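Local coordinates for ubiquitin-conjugating enzyme-like protein (Leishmania mexicana, PDB 6ZM3) that probably serves as a ubiquitin E2 variant, working beside an active ubiquitin-conjugating enzyme in the building of ubiquitin chains, at residues K100-F104 with C116-L120; H43-I49 with L62-C68; S54-R60 with R130-P136. All blocks are in the same frame, centred on the assembly; numbering follows the deposited sequence.

Contact 1. Residues K100-F104 with C116-L120; sequences KFHVF and CLSEL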
loop_
_atom_site.group_PDB
_atom_site.type_symbol
_atom_site.label_atom_id
_atom_site.label_comp_id
_atom_site.label_asym_id
_atom_site.label_seq_id
_atom_site.Cartn_x
_atom_site.Cartn_y
_atom_site.Cartn_z
ATOM N N LYS B 100 -9.958 25.952 1.435
ATOM C CA LYS B 100 -10.388 25.540 0.103
ATOM C C LYS B 100 -11.319 24.330 0.144
ATOM O O LYS B 100 -12.048 24.105 -0.823
ATOM C CB LYS B 100 -9.195 25.224 -0.802
ATOM C CG LYS B 100 -8.361 26.437 -1.205
ATOM C CD LYS B 100 -6.996 26.077 -1.754
ATOM C CE LYS B 100 -6.291 27.279 -2.345
ATOM N NZ LYS B 100 -5.264 26.867 -3.332
ATOM N N PHE B 101 -11.238 23.494 1.191
ATOM C CA PHE B 101 -12.149 22.348 1.233
ATOM C C PHE B 101 -13.463 22.830 1.848
ATOM O O PHE B 101 -13.449 23.248 2.998
ATOM C CB PHE B 101 -11.543 21.193 2.047
ATOM C CG PHE B 101 -12.326 19.894 2.051
ATOM C CD1 PHE B 101 -13.046 19.478 0.941
ATOM C CD2 PHE B 101 -12.363 19.101 3.185
ATOM C CE1 PHE B 101 -13.774 18.296 0.950
ATOM C CE2 PHE B 101 -13.106 17.924 3.197
ATOM C CZ PHE B 101 -13.792 17.517 2.080
ATOM N N HIS B 102 -14.565 22.762 1.089
ATOM C CA HIS B 102 -15.841 23.333 1.523
ATOM C C HIS B 102 -16.193 22.881 2.949
ATOM O O HIS B 102 -16.552 23.697 3.788
ATOM C CB HIS B 102 -16.958 23.107 0.487
ATOM C CG HIS B 102 -17.540 21.732 0.502
ATOM N ND1 HIS B 102 -16.884 20.642 -0.049
ATOM C CD2 HIS B 102 -18.703 21.259 1.002
ATOM C CE1 HIS B 102 -17.629 19.569 0.091
ATOM N NE2 HIS B 102 -18.752 19.924 0.737
ATOM N N VAL B 103 -15.997 21.591 3.255
ATOM C CA VAL B 103 -16.346 21.040 4.553
ATOM C C VAL B 103 -15.589 21.731 5.674
ATOM O O VAL B 103 -16.041 21.794 6.811
ATOM C CB VAL B 103 -16.017 19.543 4.562
ATOM C CG1 VAL B 103 -16.192 18.956 5.959
ATOM C CG2 VAL B 103 -16.844 18.836 3.507
ATOM N N PHE B 104 -14.379 22.189 5.387
ATOM C CA PHE B 104 -13.543 22.755 6.428
ATOM C C PHE B 104 -13.761 24.262 6.536
ATOM O O PHE B 104 -13.648 24.817 7.628
ATOM C CB PHE B 104 -12.067 22.516 6.109
ATOM C CG PHE B 104 -11.589 21.109 6.375
ATOM C CD1 PHE B 104 -12.343 20.226 7.130
ATOM C CD2 PHE B 104 -10.350 20.687 5.904
ATOM C CE1 PHE B 104 -11.899 18.930 7.365
ATOM C CE2 PHE B 104 -9.899 19.394 6.151
ATOM C CZ PHE B 104 -10.683 18.515 6.868
ATOM N N CYS B 116 -15.911 13.424 5.880
ATOM C CA CYS B 116 -14.814 14.190 5.273
ATOM C C CYS B 116 -14.260 13.451 4.063
ATOM O O CYS B 116 -14.083 14.052 2.993
ATOM C CB CYS B 116 -13.649 14.506 6.217
ATOM S SG CYS B 116 -14.001 15.659 7.566
ATOM N N LEU B 117 -14.033 12.136 4.218
ATOM C CA LEU B 117 -13.519 11.341 3.113
ATOM C C LEU B 117 -14.532 11.188 1.974
ATOM O O LEU B 117 -14.137 11.258 0.800
ATOM C CB LEU B 117 -13.006 9.982 3.619
ATOM C CG LEU B 117 -11.852 9.976 4.619
ATOM C CD1 LEU B 117 -11.259 8.556 4.731
ATOM C CD2 LEU B 117 -10.737 10.947 4.238
ATOM N N SER B 118 -15.835 10.954 2.271
ATOM C CA SER B 118 -16.826 10.897 1.210
ATOM C C SER B 118 -16.826 12.201 0.423
ATOM O O SER B 118 -16.993 12.164 -0.784
ATOM C CB SER B 118 -18.217 10.571 1.697
ATOM O OG SER B 118 -18.468 9.200 1.488
ATOM N N GLU B 119 -16.657 13.316 1.146
ATOM C CA GLU B 119 -16.667 14.665 0.592
ATOM C C GLU B 119 -15.399 14.964 -0.216
ATOM O O GLU B 119 -15.486 15.675 -1.225
ATOM C CB GLU B 119 -16.965 15.722 1.654
ATOM C CG GLU B 119 -18.411 15.676 2.172
ATOM C CD GLU B 119 -19.468 16.108 1.170
ATOM O OE1 GLU B 119 -19.255 17.156 0.540
ATOM O OE2 GLU B 119 -20.453 15.361 0.950
ATOM N N LEU B 120 -14.236 14.442 0.209
ATOM C CA LEU B 120 -13.052 14.473 -0.653
ATOM C C LEU B 120 -13.244 13.626 -1.910
ATOM O O LEU B 120 -12.815 14.000 -3.009
ATOM C CB LEU B 120 -11.823 14.063 0.161
ATOM C CG LEU B 120 -11.378 15.126 1.150
ATOM C CD1 LEU B 120 -10.372 14.577 2.157
ATOM C CD2 LEU B 120 -10.776 16.311 0.384
#
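Phe101 and Leu120 lead a buried, largely apolar contact in which the short helix 102-105, with the residue just before it, packs on helix 113-125. Phe101 stands at the N-cap of the short helix, and with CG anti to its own N (chi1 -174°) its ring reaches across to the longer helix. There Leu120 CD2 makes a CH-pi contact over one face, 3.7 Å from the centroid of the Phe101 ring, while Val103 CB covers the opposite face. Cys116 O comes to the ring edge, 3.6 Å from Phe101 CZ. This is part of the ubiquitin-conjugating fold, where a four-stranded antiparallel sheet is preceded by helix 9-22 and followed by helices 102-105 and 113-125; Ile79 of the sheet touches Phe104, Cys116 and Leu120. The small, apolar thiol of Cys116 suits this buried place, its SG meeting Phe104 CE1 at 3.9 Å in an oblique sulfur-aromatic contact. Toward the surface the chemistry turns polar. Glu119 lays its CB 3.6 Å from Val103 CG2, then bends at chi2 (-69°). Its OE1 reaches His102 NE2 at 2.8 Å, at the edge of the imidazole, but the N-H points poorly (118°) and the hydrogen bond is weak.

Contact 2. Residues H43-I49 with L62-C68; sequences HYWNGTI and LSLEIYC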
loop_
_atom_site.group_PDB
_atom_site.type_symbol
_atom_site.label_atom_id
_atom_site.label_comp_id
_atom_site.label_asym_id
_atom_site.label_seq_id
_atom_site.Cartn_x
_atom_site.Cartn_y
_atom_site.Cartn_z
ATOM N N HIS B 43 -5.579 9.517 18.459
ATOM C CA HIS B 43 -5.077 10.710 17.801
ATOM C C HIS B 43 -5.024 10.508 16.288
ATOM O O HIS B 43 -5.486 11.351 15.527
ATOM C CB HIS B 43 -3.708 11.091 18.385
ATOM C CG HIS B 43 -3.774 11.627 19.769
ATOM N ND1 HIS B 43 -4.114 12.938 20.041
ATOM C CD2 HIS B 43 -3.506 11.048 20.955
ATOM C CE1 HIS B 43 -4.046 13.144 21.337
ATOM N NE2 HIS B 43 -3.675 11.989 21.906
ATOM N N TYR B 44 -4.509 9.359 15.832
ATOM C CA TYR B 44 -4.295 9.174 14.409
ATOM C C TYR B 44 -5.176 8.081 13.822
ATOM O O TYR B 44 -5.282 7.008 14.419
ATOM C CB TYR B 44 -2.819 8.866 14.147
ATOM C CG TYR B 44 -1.969 10.116 14.200
ATOM C CD1 TYR B 44 -1.883 10.965 13.105
ATOM C CD2 TYR B 44 -1.271 10.458 15.343
ATOM C CE1 TYR B 44 -1.113 12.119 13.146
ATOM C CE2 TYR B 44 -0.477 11.598 15.394
ATOM C CZ TYR B 44 -0.402 12.432 14.295
ATOM O OH TYR B 44 0.342 13.581 14.336
ATOM N N TRP B 45 -5.724 8.377 12.636
ATOM C CA TRP B 45 -6.554 7.477 11.868
ATOM C C TRP B 45 -5.991 7.323 10.463
ATOM O O TRP B 45 -5.454 8.273 9.901
ATOM C CB TRP B 45 -8.005 7.997 11.849
ATOM C CG TRP B 45 -8.603 8.131 13.213
ATOM C CD1 TRP B 45 -8.262 9.019 14.187
ATOM C CD2 TRP B 45 -9.699 7.358 13.742
ATOM N NE1 TRP B 45 -9.027 8.826 15.305
ATOM C CE2 TRP B 45 -9.911 7.797 15.060
ATOM C CE3 TRP B 45 -10.466 6.304 13.237
ATOM C CZ2 TRP B 45 -10.929 7.282 15.868
ATOM C CZ3 TRP B 45 -11.428 5.749 14.055
ATOM C CH2 TRP B 45 -11.665 6.240 15.347
ATOM N N ASN B 46 -6.121 6.123 9.914
ATOM C CA ASN B 46 -5.768 5.835 8.543
ATOM C C ASN B 46 -7.035 6.108 7.760
ATOM O O ASN B 46 -8.098 5.770 8.247
ATOM C CB ASN B 46 -5.415 4.362 8.332
ATOM C CG ASN B 46 -4.151 3.891 9.012
ATOM O OD1 ASN B 46 -3.309 4.685 9.392
ATOM N ND2 ASN B 46 -4.001 2.585 9.161
ATOM N N GLY B 47 -6.911 6.717 6.573
ATOM C CA GLY B 47 -8.044 6.863 5.679
ATOM C C GLY B 47 -7.743 6.264 4.310
ATOM O O GLY B 47 -6.599 6.226 3.837
ATOM N N THR B 48 -8.791 5.733 3.707
ATOM C CA THR B 48 -8.753 5.259 2.348
ATOM C C THR B 48 -9.866 5.947 1.576
ATOM O O THR B 48 -11.007 5.949 2.054
ATOM C CB THR B 48 -8.989 3.738 2.290
ATOM O OG1 THR B 48 -7.971 3.148 3.102
ATOM C CG2 THR B 48 -8.936 3.181 0.881
ATOM N N ILE B 49 -9.538 6.386 0.345
ATOM C CA ILE B 49 -10.516 6.710 -0.689
ATOM C C ILE B 49 -10.217 5.895 -1.942
ATOM O O ILE B 49 -9.078 5.887 -2.406
ATOM C CB ILE B 49 -10.446 8.218 -1.027
ATOM C CG1 ILE B 49 -10.954 9.090 0.126
ATOM C CG2 ILE B 49 -11.161 8.493 -2.344
ATOM C CD1 ILE B 49 -10.442 10.537 0.097
ATOM N N LEU B 62 -6.374 5.356 -2.678
ATOM C CA LEU B 62 -5.641 6.500 -2.166
ATOM C C LEU B 62 -5.620 6.460 -0.637
ATOM O O LEU B 62 -6.664 6.379 0.009
ATOM C CB LEU B 62 -6.324 7.765 -2.718
ATOM C CG LEU B 62 -6.498 7.828 -4.239
ATOM C CD1 LEU B 62 -7.308 9.063 -4.606
ATOM C CD2 LEU B 62 -5.153 7.870 -4.978
ATOM N N SER B 63 -4.434 6.658 -0.040
ATOM C CA SER B 63 -4.235 6.574 1.396
ATOM C C SER B 63 -4.095 7.984 1.969
ATOM O O SER B 63 -3.454 8.843 1.354
ATOM C CB SER B 63 -3.012 5.738 1.782
ATOM O OG SER B 63 -3.219 4.336 1.494
ATOM N N LEU B 64 -4.681 8.169 3.154
ATOM C CA LEU B 64 -4.634 9.430 3.884
ATOM C C LEU B 64 -4.274 9.187 5.342
ATOM O O LEU B 64 -4.505 8.100 5.889
ATOM C CB LEU B 64 -6.022 10.078 3.788
ATOM C CG LEU B 64 -6.514 10.380 2.378
ATOM C CD1 LEU B 64 -7.439 9.266 1.855
ATOM C CD2 LEU B 64 -7.247 11.738 2.383
ATOM N N GLU B 65 -3.749 10.218 6.003
ATOM C CA GLU B 65 -3.584 10.183 7.436
ATOM C C GLU B 65 -4.480 11.273 8.015
ATOM O O GLU B 65 -4.587 12.350 7.399
ATOM C CB GLU B 65 -2.146 10.526 7.796
ATOM C CG GLU B 65 -1.871 10.445 9.283
ATOM C CD GLU B 65 -0.386 10.270 9.562
ATOM O OE1 GLU B 65 0.075 9.090 9.722
ATOM O OE2 GLU B 65 0.304 11.304 9.594
ATOM N N ILE B 66 -5.120 10.945 9.151
ATOM C CA ILE B 66 -5.997 11.856 9.872
ATOM C C ILE B 66 -5.482 12.041 11.292
ATOM O O ILE B 66 -5.245 11.079 12.033
ATOM C CB ILE B 66 -7.478 11.429 9.811
ATOM C CG1 ILE B 66 -7.862 11.129 8.359
ATOM C CG2 ILE B 66 -8.347 12.547 10.419
ATOM C CD1 ILE B 66 -9.180 10.390 8.121
ATOM N N TYR B 67 -5.331 13.311 11.671
ATOM C CA TYR B 67 -4.957 13.680 13.018
ATOM C C TYR B 67 -6.123 14.423 13.663
ATOM O O TYR B 67 -6.539 15.440 13.133
ATOM C CB TYR B 67 -3.759 14.622 12.961
ATOM C CG TYR B 67 -3.235 15.114 14.284
ATOM C CD1 TYR B 67 -3.123 14.270 15.377
ATOM C CD2 TYR B 67 -2.813 16.428 14.436
ATOM C CE1 TYR B 67 -2.619 14.701 16.585
ATOM C CE2 TYR B 67 -2.305 16.878 15.646
ATOM C CZ TYR B 67 -2.213 16.017 16.725
ATOM O OH TYR B 67 -1.721 16.429 17.924
ATOM N N CYS B 68 -6.657 13.880 14.765
ATOM C CA CYS B 68 -7.633 14.586 15.593
ATOM C C CYS B 68 -6.942 15.129 16.847
ATOM O O CYS B 68 -6.615 14.388 17.772
ATOM C CB CYS B 68 -8.831 13.692 15.933
ATOM S SG CYS B 68 -9.643 12.921 14.516
HETATM O O HOH W 1 -5.121 3.008 2.880
#
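Trp45 pairs with Ile66, Gly47 with Leu64 and Ile49 with Leu62 through reciprocal backbone hydrogen bonds, forming the antiparallel hairpin of strands 44-50 and 61-67; a seventh bond, Cys68 N to His43 O, closes the end. The side chains of Trp45, Ile49, Leu62, Leu64 and Ile66 make the tightly packed face, turned to helices 9-22 and 113-125. Because Gly47 has no side chain, Ile66 CD1 can come to 4.4 Å from Gly47 CA. Ile49 CD1 meets Leu64 CD1 at 3.7 Å, and Cys68 SG approaches Trp45 CD1 obliquely at 4.2 Å. The indole N-H of Trp45 is satisfied by Phe42 O.

The other face is looser and more polar. Tyr44 and Tyr67, both partly exposed, form an offset stack with centroids 4.7 Å apart and planes at 17°; Tyr44 CZ lies 3.5 Å from Tyr67 CD1. Glu65 stretches out, CG anti to the backbone N (chi1 -177°), and runs past Tyr44 CD1 to salt bridges with Arg35 and Arg80. Further along, a water joins Thr48 OG1 at 2.9 Å and Ser63 OG at 2.7 Å, where a neighbouring protein chain packs on both residues. Aliphatic groups and the Trp45 indole thus fill the core side, whereas the tyrosines, the paired Glu65 and the hydroxyls opposite are compatible with water or a partner's surface.

Contact 3. Residues S54-R60 with R130-P136; sequences STTFEYR and RKLVQPP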
loop_
_atom_site.group_PDB
_atom_site.type_symbol
_atom_site.label_atom_id
_atom_site.label_comp_id
_atom_site.label_asym_id
_atom_site.label_seq_id
_atom_site.Cartn_x
_atom_site.Cartn_y
_atom_site.Cartn_z
ATOM N N SER B 54 -15.132 6.925 -13.873
ATOM C CA SER B 54 -15.227 7.926 -14.930
ATOM C C SER B 54 -14.609 9.266 -14.512
ATOM O O SER B 54 -15.179 10.342 -14.701
ATOM C CB SER B 54 -16.647 8.048 -15.408
ATOM O OG SER B 54 -17.103 6.767 -15.812
ATOM N N THR B 55 -13.408 9.171 -13.941
ATOM C CA THR B 55 -12.587 10.283 -13.505
ATOM C C THR B 55 -11.147 9.828 -13.749
ATOM O O THR B 55 -10.936 8.646 -14.028
ATOM C CB THR B 55 -12.841 10.634 -12.030
ATOM O OG1 THR B 55 -12.266 9.626 -11.191
ATOM C CG2 THR B 55 -14.300 10.826 -11.652
ATOM N N THR B 56 -10.187 10.749 -13.657
ATOM C CA THR B 56 -8.775 10.402 -13.788
ATOM C C THR B 56 -8.237 9.873 -12.458
ATOM O O THR B 56 -7.088 9.451 -12.370
ATOM C CB THR B 56 -7.943 11.641 -14.126
ATOM O OG1 THR B 56 -8.415 12.659 -13.244
ATOM C CG2 THR B 56 -8.093 12.057 -15.574
ATOM N N PHE B 57 -9.082 9.873 -11.425
ATOM C CA PHE B 57 -8.755 9.243 -10.155
ATOM C C PHE B 57 -9.233 7.786 -10.079
ATOM O O PHE B 57 -8.910 7.124 -9.098
ATOM C CB PHE B 57 -9.389 10.018 -8.996
ATOM C CG PHE B 57 -9.016 11.476 -8.860
ATOM C CD1 PHE B 57 -9.730 12.454 -9.546
ATOM C CD2 PHE B 57 -7.991 11.883 -8.011
ATOM C CE1 PHE B 57 -9.390 13.796 -9.438
ATOM C CE2 PHE B 57 -7.684 13.229 -7.860
ATOM C CZ PHE B 57 -8.383 14.188 -8.577
ATOM N N GLU B 58 -9.981 7.283 -11.078
ATOM C CA GLU B 58 -10.849 6.122 -10.900
ATOM C C GLU B 58 -10.076 4.901 -10.400
ATOM O O GLU B 58 -9.027 4.564 -10.942
ATOM C CB GLU B 58 -11.664 5.755 -12.148
ATOM C CG GLU B 58 -10.840 5.305 -13.340
ATOM C CD GLU B 58 -11.648 5.032 -14.614
ATOM O OE1 GLU B 58 -11.073 4.509 -15.562
ATOM O OE2 GLU B 58 -12.860 5.333 -14.646
ATOM N N TYR B 59 -10.646 4.267 -9.364
ATOM C CA TYR B 59 -10.243 2.983 -8.796
ATOM C C TYR B 59 -8.864 3.041 -8.134
ATOM O O TYR B 59 -8.393 2.020 -7.631
ATOM C CB TYR B 59 -10.410 1.802 -9.763
ATOM C CG TYR B 59 -11.655 1.806 -10.617
ATOM C CD1 TYR B 59 -12.920 1.859 -10.046
ATOM C CD2 TYR B 59 -11.572 1.764 -12.003
ATOM C CE1 TYR B 59 -14.062 1.861 -10.835
ATOM C CE2 TYR B 59 -12.700 1.790 -12.806
ATOM C CZ TYR B 59 -13.951 1.840 -12.215
ATOM O OH TYR B 59 -15.069 1.872 -12.999
ATOM N N ARG B 60 -8.236 4.223 -8.089
ATOM C CA ARG B 60 -6.990 4.330 -7.351
ATOM C C ARG B 60 -7.289 4.123 -5.867
ATOM O O ARG B 60 -8.227 4.724 -5.318
ATOM C CB ARG B 60 -6.274 5.674 -7.532
ATOM C CG ARG B 60 -5.755 5.924 -8.949
ATOM C CD ARG B 60 -5.165 7.296 -9.169
ATOM N NE ARG B 60 -4.545 7.397 -10.493
ATOM C CZ ARG B 60 -3.432 8.081 -10.724
ATOM N NH1 ARG B 60 -2.859 8.754 -9.748
ATOM N NH2 ARG B 60 -2.898 8.106 -11.931
ATOM N N ARG B 130 -12.778 16.239 -12.392
ATOM C CA ARG B 130 -12.767 14.855 -12.836
ATOM C C ARG B 130 -11.801 14.625 -14.009
ATOM O O ARG B 130 -11.636 13.492 -14.463
ATOM C CB ARG B 130 -14.208 14.352 -13.029
ATOM C CG ARG B 130 -14.822 14.586 -14.400
ATOM C CD ARG B 130 -15.961 13.610 -14.660
ATOM N NE ARG B 130 -17.220 14.113 -14.136
ATOM C CZ ARG B 130 -18.353 14.284 -14.829
ATOM N NH1 ARG B 130 -18.427 13.953 -16.109
ATOM N NH2 ARG B 130 -19.424 14.768 -14.221
ATOM N N LYS B 131 -11.134 15.686 -14.488
ATOM C CA LYS B 131 -10.247 15.525 -15.623
ATOM C C LYS B 131 -8.857 16.030 -15.279
ATOM O O LYS B 131 -8.016 16.041 -16.165
ATOM C CB LYS B 131 -10.759 16.267 -16.867
ATOM C CG LYS B 131 -12.036 15.696 -17.459
ATOM C CD LYS B 131 -12.703 16.590 -18.479
ATOM C CE LYS B 131 -14.072 16.065 -18.860
ATOM N NZ LYS B 131 -15.090 16.384 -17.827
ATOM N N LEU B 132 -8.630 16.455 -14.025
ATOM C CA LEU B 132 -7.308 16.909 -13.631
ATOM C C LEU B 132 -6.321 15.767 -13.857
ATOM O O LEU B 132 -6.590 14.629 -13.484
ATOM C CB LEU B 132 -7.341 17.378 -12.170
ATOM C CG LEU B 132 -8.177 18.633 -11.899
ATOM C CD1 LEU B 132 -8.306 18.902 -10.407
ATOM C CD2 LEU B 132 -7.592 19.864 -12.575
ATOM N N VAL B 133 -5.208 16.065 -14.536
ATOM C CA VAL B 133 -4.205 15.056 -14.846
ATOM C C VAL B 133 -3.591 14.642 -13.513
ATOM O O VAL B 133 -3.201 15.509 -12.745
ATOM C CB VAL B 133 -3.120 15.617 -15.784
ATOM C CG1 VAL B 133 -1.869 14.733 -15.814
ATOM C CG2 VAL B 133 -3.674 15.861 -17.184
ATOM N N GLN B 134 -3.513 13.332 -13.263
ATOM C CA GLN B 134 -3.002 12.824 -11.994
ATOM C C GLN B 134 -1.538 12.401 -12.151
ATOM O O GLN B 134 -1.087 12.101 -13.264
ATOM C CB GLN B 134 -3.812 11.593 -11.584
ATOM C CG GLN B 134 -5.204 11.921 -11.055
ATOM C CD GLN B 134 -5.224 13.125 -10.149
ATOM O OE1 GLN B 134 -4.633 13.158 -9.056
ATOM N NE2 GLN B 134 -5.889 14.164 -10.633
ATOM N N PRO B 135 -0.745 12.314 -11.055
ATOM C CA PRO B 135 0.596 11.740 -11.151
ATOM C C PRO B 135 0.428 10.246 -11.413
ATOM O O PRO B 135 -0.686 9.696 -11.320
ATOM C CB PRO B 135 1.242 12.078 -9.797
ATOM C CG PRO B 135 0.063 12.226 -8.855
ATOM C CD PRO B 135 -1.071 12.782 -9.700
ATOM N N PRO B 136 1.508 9.531 -11.813
ATOM C CA PRO B 136 1.409 8.088 -12.005
ATOM C C PRO B 136 0.812 7.437 -10.756
ATOM O O PRO B 136 1.047 7.891 -9.620
ATOM C CB PRO B 136 2.876 7.660 -12.206
ATOM C CG PRO B 136 3.524 8.896 -12.806
ATOM C CD PRO B 136 2.850 10.066 -12.105
HETATM O O HOH W 2 -3.756 10.682 -7.843
#
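Two overlapping turns, type I from Thr55 to Glu58 and type II from Phe57 to Arg60, fold one irregular segment, whose Thr55 CA lies 4.6 Å from Arg130 CA of the other. They lie in the loop joining strands 44-50 and 61-67 of the ubiquitin-conjugating fold, and the C-terminal chain beyond helix 113-125 runs against it. Thr56 holds that chain twice: its N bonds to Arg130 O at 3.2 Å, from well above the carbonyl plane, and its hydroxyl OG1 donates to Leu132 O at 2.7 Å. With OG1 between the backbone N and the carbonyl carbon (chi1 45°), the short threonine side chain reaches that oxygen. Leu132 O also accepts from Gln134 NE2 at 3.0 Å, which helps fix the glutamine, bent at chi2, over Phe57. The amide leans over one face of that ring, NE2 toward its rim and 3.2 Å from Phe57 CZ, with the planes 32° apart; Gln134 OE1 accepts from the backbone N of Asn86. Arg60 is extended from CG to NE, and Gln134 CB lies over one face of its guanidinium, toward the rim. Its end-on NH1 and NH2 both grip Pro135 O at 2.8 Å, the oxygen lying only 1° out of the guanidinium plane.

In the fold
Contacts 1 and 2 meet in the core, their centres 13 Å apart: Leu117 CD1 of helix 113-125 lies 3.8 Å from Gly47 CA, and Leu120 CB lies as far from Ile49 CD1, so the helix bridges the hairpin of contact 2 and the short helix 102-105. Contact 3 is peripheral, its centre about 17 Å from the centre of the chain, and touches neither of the others apart from adjoining contact 2 in sequence. Along the chain, contact 2 closes before contact 1 opens; contact 1 is nested inside the long loop closed by contact 3, whose segments alternate with those of contact 2, so that the C-terminal chain is held to the loop of the hairpin.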